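Local coordinates for CD180 antigen (PDB 3T6Q), which may cooperate with MD-1 and TLR4 in the innate immune response of B cells to bacterial lipopolysaccharide, leading to NF-kappa-B activation, at residues A[263-268]-A[287-292]; A[313-318]-A[338-343]; A[304-309]-A[328-333]. All blocks are in the same frame, centred on the assembly; numbering follows the deposited sequence.

Contact 1: residues A[263-268]-A[287-292]; sequences KHYFFN and ATHLSE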
loop_
_atom_site.group_PDB
_atom_site.type_symbol
_atom_site.label_atom_id
_atom_site.label_comp_id
_atom_site.label_asym_id
_atom_site.label_seq_id
_atom_site.Cartn_x
_atom_site.Cartn_y
_atom_site.Cartn_z
ATOM N N LYS A 263 26.240 -10.768 0.832
ATOM C CA LYS A 263 26.209 -9.462 1.519
ATOM C C LYS A 263 26.044 -9.556 3.017
ATOM O O LYS A 263 25.999 -8.536 3.679
ATOM C CB LYS A 263 25.190 -8.499 0.906
ATOM C CG LYS A 263 25.542 -8.130 -0.539
ATOM C CD LYS A 263 25.015 -6.748 -0.912
ATOM C CE LYS A 263 25.642 -6.299 -2.238
ATOM N NZ LYS A 263 26.975 -5.673 -2.054
ATOM N N HIS A 264 25.938 -10.772 3.567
ATOM C CA HIS A 264 26.081 -10.901 5.023
ATOM C C HIS A 264 27.493 -10.666 5.430
ATOM O O HIS A 264 28.438 -10.840 4.619
ATOM C CB HIS A 264 25.598 -12.277 5.524
ATOM C CG HIS A 264 24.107 -12.441 5.421
ATOM N ND1 HIS A 264 23.252 -11.843 6.297
ATOM C CD2 HIS A 264 23.324 -13.089 4.474
ATOM C CE1 HIS A 264 21.987 -12.130 5.949
ATOM N NE2 HIS A 264 22.024 -12.881 4.815
ATOM N N TYR A 265 27.676 -10.282 6.687
ATOM C CA TYR A 265 29.009 -9.908 7.150
ATOM C C TYR A 265 29.762 -11.111 7.727
ATOM O O TYR A 265 29.650 -11.398 8.918
ATOM C CB TYR A 265 28.907 -8.773 8.165
ATOM C CG TYR A 265 30.219 -8.105 8.527
ATOM C CD1 TYR A 265 30.684 -8.109 9.854
ATOM C CD2 TYR A 265 30.997 -7.462 7.553
ATOM C CE1 TYR A 265 31.874 -7.490 10.194
ATOM C CE2 TYR A 265 32.192 -6.834 7.891
ATOM C CZ TYR A 265 32.618 -6.861 9.212
ATOM O OH TYR A 265 33.790 -6.254 9.565
ATOM N N PHE A 266 30.527 -11.802 6.871
ATOM C CA PHE A 266 31.320 -12.949 7.284
ATOM C C PHE A 266 32.732 -12.612 7.805
ATOM O O PHE A 266 33.177 -13.271 8.729
ATOM C CB PHE A 266 31.438 -14.006 6.174
ATOM C CG PHE A 266 30.202 -14.885 5.995
ATOM C CD1 PHE A 266 30.216 -16.239 6.411
ATOM C CD2 PHE A 266 29.049 -14.414 5.345
ATOM C CE1 PHE A 266 29.082 -17.062 6.194
ATOM C CE2 PHE A 266 27.927 -15.231 5.124
ATOM C CZ PHE A 266 27.938 -16.551 5.562
ATOM N N PHE A 267 33.411 -11.609 7.250
ATOM C CA PHE A 267 34.776 -11.197 7.723
ATOM C C PHE A 267 35.253 -11.834 9.056
ATOM O O PHE A 267 34.533 -11.792 10.061
ATOM C CB PHE A 267 34.874 -9.656 7.818
ATOM C CG PHE A 267 36.221 -9.157 8.294
ATOM C CD1 PHE A 267 36.385 -8.681 9.605
ATOM C CD2 PHE A 267 37.334 -9.169 7.442
ATOM C CE1 PHE A 267 37.629 -8.224 10.055
ATOM C CE2 PHE A 267 38.582 -8.720 7.891
ATOM C CZ PHE A 267 38.731 -8.249 9.198
ATOM N N ASN A 268 36.460 -12.412 9.073
ATOM C CA ASN A 268 37.019 -13.046 10.309
ATOM C C ASN A 268 36.181 -14.235 10.801
ATOM O O ASN A 268 35.887 -14.431 11.980
ATOM C CB ASN A 268 37.292 -12.052 11.467
ATOM C CG ASN A 268 38.246 -12.636 12.531
ATOM O OD1 ASN A 268 38.100 -12.413 13.732
ATOM N ND2 ASN A 268 39.209 -13.398 12.080
ATOM N N ALA A 287 30.254 -10.984 -2.077
ATOM C CA ALA A 287 30.294 -9.688 -1.347
ATOM C C ALA A 287 30.039 -9.833 0.162
ATOM O O ALA A 287 29.263 -9.058 0.726
ATOM C CB ALA A 287 29.309 -8.702 -1.974
ATOM N N THR A 288 30.712 -10.778 0.805
ATOM C CA THR A 288 30.491 -11.045 2.226
ATOM C C THR A 288 31.626 -10.518 3.098
ATOM O O THR A 288 31.773 -10.935 4.274
ATOM C CB THR A 288 30.295 -12.567 2.512
ATOM O OG1 THR A 288 31.351 -13.338 1.886
ATOM C CG2 THR A 288 28.862 -13.016 2.032
ATOM N N HIS A 289 32.406 -9.578 2.554
ATOM C CA HIS A 289 33.576 -8.949 3.263
ATOM C C HIS A 289 34.668 -9.921 3.653
ATOM O O HIS A 289 35.388 -9.700 4.622
ATOM C CB HIS A 289 33.099 -8.168 4.475
ATOM C CG HIS A 289 32.018 -7.181 4.146
ATOM N ND1 HIS A 289 32.284 -5.893 3.829
ATOM C CD2 HIS A 289 30.630 -7.350 3.994
ATOM C CE1 HIS A 289 31.126 -5.256 3.539
ATOM N NE2 HIS A 289 30.116 -6.148 3.652
ATOM N N LEU A 290 34.792 -11.028 2.929
ATOM C CA LEU A 290 35.886 -11.989 3.178
ATOM C C LEU A 290 37.249 -11.471 2.727
ATOM O O LEU A 290 37.393 -11.009 1.575
ATOM C CB LEU A 290 35.607 -13.330 2.457
ATOM C CG LEU A 290 34.387 -14.166 2.876
ATOM C CD1 LEU A 290 34.098 -15.349 1.902
ATOM C CD2 LEU A 290 34.615 -14.667 4.290
ATOM N N SER A 291 38.244 -11.561 3.610
ATOM C CA SER A 291 39.630 -11.198 3.253
ATOM C C SER A 291 40.497 -12.457 3.182
ATOM O O SER A 291 41.607 -12.437 2.640
ATOM C CB SER A 291 40.212 -10.224 4.278
ATOM O OG SER A 291 40.140 -10.803 5.566
ATOM N N GLU A 292 39.992 -13.555 3.755
ATOM C CA GLU A 292 40.708 -14.847 3.742
ATOM C C GLU A 292 39.770 -15.911 4.331
ATOM O O GLU A 292 38.805 -15.566 5.029
ATOM C CB GLU A 292 42.034 -14.813 4.573
ATOM C CG GLU A 292 41.883 -14.670 6.090
ATOM C CD GLU A 292 43.231 -14.689 6.807
ATOM O OE1 GLU A 292 43.568 -15.705 7.437
ATOM O OE2 GLU A 292 43.980 -13.703 6.720
HETATM O O HOH W 1 28.538 -6.323 0.494
HETATM O O HOH W 2 27.201 -6.130 2.862
HETATM O O HOH W 3 37.929 -12.639 6.246
#

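Contact 2: residues A[313-318]-A[338-343]; sequences FENLCQ and RLELGT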
loop_
_atom_site.group_PDB
_atom_site.type_symbol
_atom_site.label_atom_id
_atom_site.label_comp_id
_atom_site.label_asym_id
_atom_site.label_seq_id
_atom_site.Cartn_x
_atom_site.Cartn_y
_atom_site.Cartn_z
ATOM N N PHE A 313 40.079 -10.551 -1.005
ATOM C CA PHE A 313 41.327 -11.320 -0.854
ATOM C C PHE A 313 42.482 -10.543 -1.432
ATOM O O PHE A 313 42.295 -9.791 -2.415
ATOM C CB PHE A 313 41.220 -12.659 -1.613
ATOM C CG PHE A 313 40.043 -13.508 -1.145
ATOM C CD1 PHE A 313 40.074 -14.141 0.100
ATOM C CD2 PHE A 313 38.884 -13.607 -1.921
ATOM C CE1 PHE A 313 38.963 -14.866 0.553
ATOM C CE2 PHE A 313 37.783 -14.336 -1.491
ATOM C CZ PHE A 313 37.816 -14.969 -0.254
ATOM N N GLU A 314 43.670 -10.741 -0.867
ATOM C CA GLU A 314 44.899 -10.194 -1.456
ATOM C C GLU A 314 45.554 -11.213 -2.363
ATOM O O GLU A 314 46.203 -10.866 -3.345
ATOM C CB GLU A 314 45.890 -9.806 -0.354
ATOM C CG GLU A 314 45.389 -8.621 0.460
ATOM C CD GLU A 314 46.100 -8.490 1.799
ATOM O OE1 GLU A 314 47.265 -8.947 1.919
ATOM O OE2 GLU A 314 45.480 -7.930 2.732
ATOM N N ASN A 315 45.398 -12.479 -2.012
ATOM C CA ASN A 315 46.096 -13.554 -2.710
ATOM C C ASN A 315 45.089 -14.696 -2.899
ATOM O O ASN A 315 44.178 -14.862 -2.087
ATOM C CB ASN A 315 47.332 -13.983 -1.867
ATOM C CG ASN A 315 48.342 -14.828 -2.640
ATOM O OD1 ASN A 315 49.525 -14.484 -2.716
ATOM N ND2 ASN A 315 47.892 -15.936 -3.197
ATOM N N LEU A 316 45.249 -15.463 -3.972
ATOM C CA LEU A 316 44.433 -16.655 -4.207
ATOM C C LEU A 316 44.691 -17.759 -3.175
ATOM O O LEU A 316 43.781 -18.508 -2.842
ATOM C CB LEU A 316 44.678 -17.241 -5.589
ATOM C CG LEU A 316 43.537 -17.579 -6.564
ATOM C CD1 LEU A 316 44.004 -18.621 -7.565
ATOM C CD2 LEU A 316 42.167 -17.914 -5.996
ATOM N N CYS A 317 45.900 -17.835 -2.646
ATOM C CA CYS A 317 46.200 -18.807 -1.587
ATOM C C CYS A 317 45.368 -18.589 -0.279
ATOM O O CYS A 317 45.163 -19.519 0.465
ATOM C CB CYS A 317 47.698 -18.881 -1.306
ATOM S SG CYS A 317 48.614 -20.023 -2.403
ATOM N N GLN A 318 44.794 -17.409 -0.099
ATOM C CA GLN A 318 43.974 -17.094 1.072
ATOM C C GLN A 318 42.551 -17.701 1.035
ATOM O O GLN A 318 41.821 -17.588 2.028
ATOM C CB GLN A 318 43.868 -15.573 1.266
ATOM C CG GLN A 318 45.160 -14.872 1.737
ATOM C CD GLN A 318 45.022 -13.361 1.758
ATOM O OE1 GLN A 318 44.549 -12.754 0.798
ATOM N NE2 GLN A 318 45.450 -12.738 2.849
ATOM N N ARG A 338 43.391 -5.623 -5.971
ATOM C CA ARG A 338 44.181 -6.410 -6.943
ATOM C C ARG A 338 44.436 -7.843 -6.412
ATOM O O ARG A 338 44.954 -8.016 -5.318
ATOM C CB ARG A 338 45.536 -5.686 -7.161
ATOM C CG ARG A 338 46.383 -6.130 -8.345
ATOM C CD ARG A 338 46.832 -7.594 -8.371
ATOM N NE ARG A 338 48.231 -7.772 -8.818
ATOM C CZ ARG A 338 48.730 -8.861 -9.426
ATOM N NH1 ARG A 338 50.020 -8.847 -9.728
ATOM N NH2 ARG A 338 47.980 -9.944 -9.768
ATOM N N LEU A 339 44.109 -8.872 -7.177
ATOM C CA LEU A 339 44.264 -10.223 -6.675
ATOM C C LEU A 339 45.577 -10.800 -7.185
ATOM O O LEU A 339 45.774 -10.862 -8.384
ATOM C CB LEU A 339 43.091 -11.096 -7.155
ATOM C CG LEU A 339 43.073 -12.561 -6.661
ATOM C CD1 LEU A 339 42.902 -12.624 -5.131
ATOM C CD2 LEU A 339 41.964 -13.329 -7.357
ATOM N N GLU A 340 46.450 -11.241 -6.286
ATOM C CA GLU A 340 47.666 -11.955 -6.698
ATOM C C GLU A 340 47.310 -13.450 -6.802
ATOM O O GLU A 340 46.820 -14.039 -5.844
ATOM C CB GLU A 340 48.772 -11.723 -5.634
ATOM C CG GLU A 340 49.979 -12.636 -5.828
ATOM C CD GLU A 340 50.608 -12.475 -7.216
ATOM O OE1 GLU A 340 50.940 -11.337 -7.599
ATOM O OE2 GLU A 340 50.772 -13.485 -7.939
ATOM N N LEU A 341 47.590 -14.075 -7.927
ATOM C CA LEU A 341 47.189 -15.478 -8.126
ATOM C C LEU A 341 48.162 -16.463 -7.473
ATOM O O LEU A 341 47.818 -17.619 -7.213
ATOM C CB LEU A 341 47.095 -15.812 -9.622
ATOM C CG LEU A 341 46.010 -15.065 -10.429
ATOM C CD1 LEU A 341 45.804 -15.702 -11.799
ATOM C CD2 LEU A 341 44.703 -15.041 -9.629
ATOM N N GLY A 342 49.382 -16.020 -7.250
ATOM C CA GLY A 342 50.375 -16.849 -6.564
ATOM C C GLY A 342 50.805 -17.990 -7.459
ATOM O O GLY A 342 50.660 -17.910 -8.694
ATOM N N THR A 343 51.318 -19.055 -6.849
ATOM C CA THR A 343 51.779 -20.229 -7.607
ATOM C C THR A 343 51.203 -21.472 -6.934
ATOM O O THR A 343 51.379 -21.635 -5.714
ATOM C CB THR A 343 53.332 -20.333 -7.563
ATOM O OG1 THR A 343 53.907 -19.252 -8.322
ATOM C CG2 THR A 343 53.800 -21.696 -8.089
HETATM O O HOH W 4 47.561 -8.450 -3.875
#

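Contact 3: residues A[304-309]-A[328-333]; sequences KKLVLS and THLSIK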
loop_
_atom_site.group_PDB
_atom_site.type_symbol
_atom_site.label_atom_id
_atom_site.label_comp_id
_atom_site.label_asym_id
_atom_site.label_seq_id
_atom_site.Cartn_x
_atom_site.Cartn_y
_atom_site.Cartn_z
ATOM N N LYS A 304 30.385 -28.769 -4.686
ATOM C CA LYS A 304 30.766 -28.761 -6.099
ATOM C C LYS A 304 31.013 -27.341 -6.673
ATOM O O LYS A 304 31.893 -27.145 -7.529
ATOM C CB LYS A 304 29.703 -29.495 -6.929
ATOM C CG LYS A 304 29.365 -30.904 -6.390
ATOM C CD LYS A 304 30.591 -31.824 -6.308
ATOM C CE LYS A 304 30.135 -33.298 -6.107
ATOM N NZ LYS A 304 29.356 -33.352 -4.833
ATOM N N LYS A 305 30.230 -26.371 -6.223
ATOM C CA LYS A 305 30.308 -25.008 -6.810
ATOM C C LYS A 305 30.433 -23.997 -5.691
ATOM O O LYS A 305 29.673 -24.055 -4.719
ATOM C CB LYS A 305 29.085 -24.672 -7.688
ATOM C CG LYS A 305 28.827 -25.740 -8.763
ATOM C CD LYS A 305 27.776 -25.300 -9.797
ATOM C CE LYS A 305 27.397 -26.426 -10.737
ATOM N NZ LYS A 305 26.764 -25.857 -11.964
ATOM N N LEU A 306 31.373 -23.067 -5.845
ATOM C CA LEU A 306 31.624 -22.060 -4.838
ATOM C C LEU A 306 31.769 -20.678 -5.504
ATOM O O LEU A 306 32.498 -20.523 -6.491
ATOM C CB LEU A 306 32.906 -22.395 -4.037
ATOM C CG LEU A 306 33.340 -21.433 -2.920
ATOM C CD1 LEU A 306 32.284 -21.302 -1.800
ATOM C CD2 LEU A 306 34.712 -21.843 -2.347
ATOM N N VAL A 307 31.071 -19.686 -4.957
ATOM C CA VAL A 307 31.191 -18.356 -5.486
ATOM C C VAL A 307 31.777 -17.468 -4.387
ATOM O O VAL A 307 31.163 -17.322 -3.315
ATOM C CB VAL A 307 29.834 -17.790 -5.915
ATOM C CG1 VAL A 307 30.007 -16.331 -6.435
ATOM C CG2 VAL A 307 29.184 -18.663 -7.010
ATOM N N LEU A 308 32.939 -16.881 -4.642
ATOM C CA LEU A 308 33.608 -15.969 -3.641
ATOM C C LEU A 308 33.848 -14.593 -4.265
ATOM O O LEU A 308 34.752 -13.850 -3.875
ATOM C CB LEU A 308 34.962 -16.557 -3.247
ATOM C CG LEU A 308 34.945 -17.947 -2.550
ATOM C CD1 LEU A 308 36.358 -18.477 -2.304
ATOM C CD2 LEU A 308 34.164 -17.880 -1.268
ATOM N N SER A 309 33.052 -14.293 -5.274
ATOM C CA SER A 309 33.146 -13.000 -5.983
ATOM C C SER A 309 32.904 -11.815 -5.063
ATOM O O SER A 309 32.172 -11.926 -4.054
ATOM C CB SER A 309 32.108 -13.009 -7.095
ATOM O OG SER A 309 32.415 -14.064 -7.999
ATOM N N THR A 328 34.005 -28.429 -8.668
ATOM C CA THR A 328 34.078 -28.482 -10.120
ATOM C C THR A 328 33.988 -27.050 -10.710
ATOM O O THR A 328 34.431 -26.825 -11.837
ATOM C CB THR A 328 32.921 -29.348 -10.724
ATOM O OG1 THR A 328 31.662 -28.843 -10.255
ATOM C CG2 THR A 328 33.076 -30.801 -10.265
ATOM N N HIS A 329 33.359 -26.133 -9.968
ATOM C CA HIS A 329 33.179 -24.742 -10.410
ATOM C C HIS A 329 33.595 -23.781 -9.314
ATOM O O HIS A 329 33.139 -23.883 -8.164
ATOM C CB HIS A 329 31.689 -24.456 -10.735
ATOM C CG HIS A 329 31.106 -25.387 -11.805
ATOM N ND1 HIS A 329 30.529 -24.921 -12.939
ATOM C CD2 HIS A 329 31.028 -26.789 -11.875
ATOM C CE1 HIS A 329 30.119 -25.967 -13.695
ATOM N NE2 HIS A 329 30.438 -27.105 -13.046
ATOM N N LEU A 330 34.412 -22.797 -9.684
ATOM C CA LEU A 330 34.901 -21.774 -8.740
ATOM C C LEU A 330 34.855 -20.407 -9.426
ATOM O O LEU A 330 35.459 -20.238 -10.475
ATOM C CB LEU A 330 36.362 -22.077 -8.328
ATOM C CG LEU A 330 37.020 -20.985 -7.425
ATOM C CD1 LEU A 330 36.279 -20.853 -6.084
ATOM C CD2 LEU A 330 38.471 -21.352 -7.173
ATOM N N SER A 331 34.120 -19.460 -8.825
ATOM C CA SER A 331 34.017 -18.089 -9.309
ATOM C C SER A 331 34.543 -17.140 -8.285
ATOM O O SER A 331 34.099 -17.165 -7.128
ATOM C CB SER A 331 32.547 -17.731 -9.544
ATOM O OG SER A 331 32.081 -18.555 -10.574
ATOM N N ILE A 332 35.532 -16.346 -8.669
ATOM C CA ILE A 332 36.049 -15.341 -7.753
ATOM C C ILE A 332 36.283 -14.138 -8.638
ATOM O O ILE A 332 37.398 -13.820 -8.984
ATOM C CB ILE A 332 37.383 -15.748 -7.081
ATOM C CG1 ILE A 332 37.296 -17.139 -6.484
ATOM C CG2 ILE A 332 37.720 -14.749 -5.962
ATOM C CD1 ILE A 332 38.638 -17.675 -6.020
ATOM N N LYS A 333 35.218 -13.495 -9.032
ATOM C CA LYS A 333 35.377 -12.351 -9.947
ATOM C C LYS A 333 35.015 -11.053 -9.240
ATOM O O LYS A 333 34.329 -11.082 -8.205
ATOM C CB LYS A 333 34.500 -12.546 -11.183
ATOM C CG LYS A 333 33.087 -12.026 -10.990
ATOM C CD LYS A 333 32.442 -11.691 -12.347
ATOM C CE LYS A 333 31.017 -11.207 -12.164
ATOM N NZ LYS A 333 30.199 -12.338 -11.620
HETATM O O HOH W 5 31.231 -21.280 -9.183
HETATM O O HOH W 6 30.277 -14.282 -9.435
#

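Contact 1: residues A[263-268]-A[287-292]
Phe-266 meets Thr-288 through both its backbone and its ring. The Phe-266 N donates to Thr-288 O over 3.0 Å, and the N of Phe-267 adds a weak bond to the same oxygen. From there the Phe-266 side chain can be followed inward. Its CB lies 3.6 Å from Thr-288 O and 3.8 Å from Leu-290 CD2. CG, anti to the carbonyl carbon and beside the backbone N (chi1 -78°), is thereby placed 4.2 Å from Thr-288 CB. CD2 reaches the Thr-288 methyl CG2 at 3.6 Å; CE2 passes the same methyl a little farther off. Beyond the segments the ring packs on Ile-243 and Leu-285. A large flat hydrocarbon suits this buried place. On the more exposed side of the contact, the edge of Tyr-265 points at a face of His-289, ring centres 5.2 Å apart and planes at 64°. A water joins His-289 NE2 to Lys-263 O. Another bridges NZ of Lys-263 and Ala-287 O, although that amine also forms a salt bridge with Glu-236. Thr-288 OG1 bonds to Leu-285 O, His-264 NE2 to Leu-232 O, and Asn-311 OD1 receives the N-H groups of Thr-288 and Leu-290. By sequence, these polar residues stand where the asparagine ladder of leucine-rich repeats runs, with threonine and histidine in the asparagine's place.

Contact 2: residues A[313-318]-A[338-343]
Glu-314 and Leu-316 reach Glu-340 through the backbone, forming a single bridge in which Asn-315 lies level with Glu-340. The N of Glu-340 donates to Glu-314 O at 3.0 Å in an almost straight bond (172°), and the N of Leu-316 reaches Glu-340 O at 2.8 Å. A water links Glu-314 O with Arg-338 O. On the buried side of this pair Leu-339 sends its CD1 methyl 3.7 Å from the carbonyl carbon C of Asn-315 and 3.9 Å from CB of Phe-313. Leu-316 leans on Leu-341, CG to CD2 at 4.1 Å. These branched aliphatic groups suit the buried side, whereas the acidic and amide residues between them lie nearer solvent.

A second shell of bonds lies within each loop. OE1 of Gln-318 accepts from Glu-314 N at 2.8 Å and from Asn-315 N at 2.9 Å, closing back on the start of the 315-318 turn, whose end is held by Gln-318 N to Asn-315 O. In Glu-340 the bend at chi2 (58°) turns CD so that the carboxylate meets its own loop, OE2 taking the N-H of Gly-342 at 3.0 Å on the anti lone pair. Arg-338 folds over as well: NH2 donates to Leu-339 O, while NH1 and Glu-340 OE1 attract only as charges.

Farther out, a disulfide joins Cys-317 to Cys-345. Residues 313-318 lie between strands 305-307 and 329-331, residues 338-343 between strands 329-331 and 354-356; Leu-316 packs on Ile-332, just past strand 329-331, and on Leu-346, and Leu-341 on Ile-362.

Contact 3: residues A[304-309]-A[328-333]
Lys-304 O is gripped by two neighbouring N-H groups of the other segment, from Thr-328 N at 2.7 Å and His-329 N at 3.0 Å. The Thr-328 donor lies in the carbonyl plane on a lone pair, whereas the His-329 donor comes in nearly along the C=O axis, so one oxygen serves both as the start of the strand ladder. Regular parallel pairing follows. The N of Leu-306 donates to His-329 O, the N of Ser-331 to Leu-306 O, and the N of Leu-308 reaches Ser-331 O at 2.8 Å. The strand axes are 4.9 Å apart and only 2° from parallel. At the far end a side chain takes over from the backbone: Lys-333 N donates to Ser-309 OG at 3.0 Å, 172° at the hydrogen. A short hydroxyl suits this spot, since chi1 of -62° sets OG where that N-H can meet it. OG also shares a water with NZ of Lys-333.

One face of the pair carries polar or short groups. Lys-305 runs beside His-329, its CE standing 3.8 Å above the centre of the imidazole in a CH-pi contact that uses the aliphatic part of the lysine. Val-307 and Ser-331 lie on this face too. On the other face Leu-306 CD2 touches Leu-330 CD1 at 4.2 Å, and beyond the strands Leu-308 CB packs on Ile-332 CG1 at 4.0 Å, as expected for the leucine core of the repeat.

Lys-333 also touches glycan sugars, and its amine pairs with an acidic side chain of another protein chain. Strand 282-284 lies beside strand 305-307, and strand 354-356 beside strand 329-331, so this pair continues the parallel array on the concave side of the solenoid.

Overall arrangement
All three contacts join consecutive leucine-rich repeats. Contact 3 pairs the strands of LRR 10 and LRR 11, contact 2 joins the loops that follow those strands, and contact 1 lies two repeats earlier, between LRR 8 and LRR 9. Contact 3 has no exposed residue and its centre is about 18 Å from the chain's centre; contacts 1 and 2 are loop contacts farther out (about 27 and 29 Å), each with an exposed residue. Contact 3 has a regular backbone ladder, contact 2 a single bridge, and contact 1 one good bond with rings and waters. Leu-316 of contact 2 packs on Ile-332 of contact 3, and Leu-290 of contact 1 on Leu-308, so their buried sides share one core.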